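Local coordinates for putative alpha-galactosidase (Bacteroides fragilis, PDB 4NZJ), which probably hydrolyses terminal, non-reducing alpha-D-galactose residues from alpha-galactosides, as a member of glycosyl hydrolase family 27, at residues A[260-265]-A[273-278]. Numbering follows the deposited sequence.
Sequences EPWKWA and WRVSGD
Pro261 meets strand 272-274 with two atoms of its ring: CB packs 4.0 Å from CB of Trp273, and CG comes to 3.4 Å from the carbonyl O of Arg274. The carbonyl carbon of Pro261 lies over one face of the Trp273 indole. The carbonyl O of Pro261 accepts hydrogen bonds from the backbone N of both Trp264 and Ala265, a helix-like turn that brings Ala265 back to the same indole.

Trp262 comes next and works in two directions. Its backbone passes the pyrrole side of Trp273, with CA 3.5 Å from NE1 of that residue. Its own indole, with CG set between the backbone N and the carbonyl carbon (chi1 45°), folds back so that CA of Glu260 sits over the ring centre. The benzo ring then reaches Val275: CE3 is 3.9 Å from CG1 of Val275, and the carbonyl O of Val275 lies at the ring edge, near its plane, 3.8 Å from CZ3 of Trp262. Tyr309 also meets the Trp262 ring.

Ala265 closes the turn at the benzo side of Trp273, where its CB approaches CE3 of Trp273 to 3.4 Å, coming in obliquely. The loop thus packs along one side of the Trp273 indole, on strand 272-274 of the catalytic TIM barrel, between neighbours 250-254 and 315-317.

Beyond the interface, the side chain of Arg274 starts off away from the loop, and its NH2 makes a salt bridge to OD1 of Asp278 at 2.7 Å, nearly in the guanidinium plane, and a more bent hydrogen bond to the carbonyl O of Ser276. Between the segments the chemistry is therefore van der Waals packing, and the buried indole N-H of Trp273 is satisfied by OD1 of Asn316 on the adjacent strand; that bond ties the ring to the barrel and should limit its rotation, while Pro261, the backbone and CB of Trp262, and Ala265 supply the packing against it.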
loop_
_atom_site.group_PDB
_atom_site.type_symbol
_atom_site.label_atom_id
_atom_site.label_comp_id
_atom_site.label_asym_id
_atom_site.label_seq_id
_atom_site.Cartn_x
_atom_site.Cartn_y
_atom_site.Cartn_z
ATOM N N GLU A 260 -19.061 -4.298 8.541
ATOM C CA GLU A 260 -18.715 -2.867 8.567
ATOM C C GLU A 260 -17.420 -2.601 9.347
ATOM O O GLU A 260 -17.414 -1.823 10.302
ATOM C CB GLU A 260 -19.847 -2.037 9.193
ATOM C CG GLU A 260 -21.227 -2.192 8.576
ATOM C CD GLU A 260 -22.238 -1.247 9.216
ATOM O OE1 GLU A 260 -22.555 -1.411 10.412
ATOM O OE2 GLU A 260 -22.711 -0.327 8.526
ATOM N N PRO A 261 -16.314 -3.242 8.949
ATOM C CA PRO A 261 -15.042 -3.070 9.668
ATOM C C PRO A 261 -14.553 -1.622 9.717
ATOM O O PRO A 261 -13.789 -1.250 10.611
ATOM C CB PRO A 261 -14.070 -3.937 8.859
ATOM C CG PRO A 261 -14.667 -3.962 7.492
ATOM C CD PRO A 261 -16.137 -4.061 7.738
ATOM N N TRP A 262 -14.971 -0.814 8.753
ATOM C CA TRP A 262 -14.654 0.615 8.784
ATOM C C TRP A 262 -15.157 1.315 10.052
ATOM O O TRP A 262 -14.639 2.377 10.404
ATOM C CB TRP A 262 -15.166 1.328 7.531
ATOM C CG TRP A 262 -16.563 0.970 7.114
ATOM C CD1 TRP A 262 -17.710 1.615 7.455
ATOM C CD2 TRP A 262 -16.948 -0.106 6.250
ATOM N NE1 TRP A 262 -18.795 1.000 6.870
ATOM C CE2 TRP A 262 -18.349 -0.060 6.125
ATOM C CE3 TRP A 262 -16.245 -1.108 5.577
ATOM C CZ2 TRP A 262 -19.060 -0.976 5.344
ATOM C CZ3 TRP A 262 -16.952 -2.018 4.809
ATOM C CH2 TRP A 262 -18.345 -1.946 4.703
ATOM N N LYS A 263 -16.141 0.726 10.739
ATOM C CA LYS A 263 -16.665 1.285 11.989
ATOM C C LYS A 263 -15.957 0.805 13.259
ATOM O O LYS A 263 -16.157 1.386 14.321
ATOM C CB LYS A 263 -18.165 0.998 12.102
ATOM C CG LYS A 263 -18.944 1.618 10.960
ATOM C CD LYS A 263 -20.444 1.564 11.149
ATOM C CE LYS A 263 -21.117 2.451 10.112
ATOM N NZ LYS A 263 -22.589 2.253 10.060
ATOM N N TRP A 264 -15.141 -0.244 13.166
ATOM C CA TRP A 264 -14.505 -0.805 14.368
ATOM C C TRP A 264 -13.055 -1.297 14.244
ATOM O O TRP A 264 -12.403 -1.514 15.268
ATOM C CB TRP A 264 -15.361 -1.947 14.925
ATOM C CG TRP A 264 -15.660 -3.060 13.951
ATOM C CD1 TRP A 264 -16.819 -3.232 13.240
ATOM C CD2 TRP A 264 -14.813 -4.170 13.611
ATOM N NE1 TRP A 264 -16.736 -4.368 12.474
ATOM C CE2 TRP A 264 -15.523 -4.968 12.687
ATOM C CE3 TRP A 264 -13.529 -4.573 14.005
ATOM C CZ2 TRP A 264 -14.984 -6.134 12.135
ATOM C CZ3 TRP A 264 -12.998 -5.737 13.459
ATOM C CH2 TRP A 264 -13.727 -6.500 12.529
ATOM N N ALA A 265 -12.547 -1.508 13.037
ATOM C CA ALA A 265 -11.240 -2.164 12.889
ATOM C C ALA A 265 -10.120 -1.320 13.484
ATOM O O ALA A 265 -9.242 -1.845 14.166
ATOM C CB ALA A 265 -10.949 -2.500 11.432
ATOM N N TRP A 273 -8.178 -2.478 6.707
ATOM C CA TRP A 273 -9.235 -3.473 6.770
ATOM C C TRP A 273 -9.873 -3.643 5.401
ATOM O O TRP A 273 -10.165 -2.673 4.711
ATOM C CB TRP A 273 -10.303 -3.075 7.793
ATOM C CG TRP A 273 -10.695 -1.647 7.676
ATOM C CD1 TRP A 273 -11.640 -1.113 6.842
ATOM C CD2 TRP A 273 -10.126 -0.549 8.392
ATOM N NE1 TRP A 273 -11.697 0.247 7.002
ATOM C CE2 TRP A 273 -10.777 0.622 7.948
ATOM C CE3 TRP A 273 -9.129 -0.440 9.369
ATOM C CZ2 TRP A 273 -10.468 1.886 8.456
ATOM C CZ3 TRP A 273 -8.818 0.817 9.871
ATOM C CH2 TRP A 273 -9.489 1.964 9.414
ATOM N N ARG A 274 -10.080 -4.895 5.014
ATOM C CA ARG A 274 -10.736 -5.193 3.757
ATOM C C ARG A 274 -12.187 -4.703 3.795
ATOM O O ARG A 274 -12.910 -4.932 4.768
ATOM C CB ARG A 274 -10.638 -6.690 3.464
ATOM C CG ARG A 274 -9.233 -7.128 3.047
ATOM C CD ARG A 274 -8.969 -6.863 1.569
ATOM N NE ARG A 274 -9.957 -7.613 0.812
ATOM C CZ ARG A 274 -9.900 -8.924 0.565
ATOM N NH1 ARG A 274 -8.837 -9.651 0.907
ATOM N NH2 ARG A 274 -10.911 -9.502 -0.059
ATOM N N VAL A 275 -12.602 -4.013 2.738
ATOM C CA VAL A 275 -13.961 -3.484 2.642
ATOM C C VAL A 275 -14.880 -4.347 1.782
ATOM O O VAL A 275 -16.076 -4.083 1.714
ATOM C CB VAL A 275 -13.996 -2.028 2.107
ATOM C CG1 VAL A 275 -13.238 -1.104 3.045
ATOM C CG2 VAL A 275 -13.459 -1.929 0.686
ATOM N N SER A 276 -14.327 -5.388 1.163
ATOM C CA SER A 276 -15.063 -6.193 0.205
ATOM C C SER A 276 -14.523 -7.604 0.102
ATOM O O SER A 276 -13.462 -7.921 0.635
ATOM C CB SER A 276 -14.970 -5.554 -1.181
ATOM O OG SER A 276 -13.673 -5.738 -1.750
ATOM N N GLY A 277 -15.261 -8.429 -0.632
ATOM C CA GLY A 277 -14.763 -9.724 -1.060
ATOM C C GLY A 277 -13.597 -9.553 -2.016
ATOM O O GLY A 277 -13.270 -8.434 -2.435
ATOM N N ASP A 278 -12.989 -10.675 -2.377
ATOM C CA ASP A 278 -11.758 -10.678 -3.150
ATOM C C ASP A 278 -11.928 -10.053 -4.526
ATOM O O ASP A 278 -12.937 -10.267 -5.194
ATOM C CB ASP A 278 -11.244 -12.112 -3.321
ATOM C CG ASP A 278 -10.792 -12.745 -2.015
ATOM O OD1 ASP A 278 -10.669 -12.047 -0.984
ATOM O OD2 ASP A 278 -10.540 -13.970 -2.033
#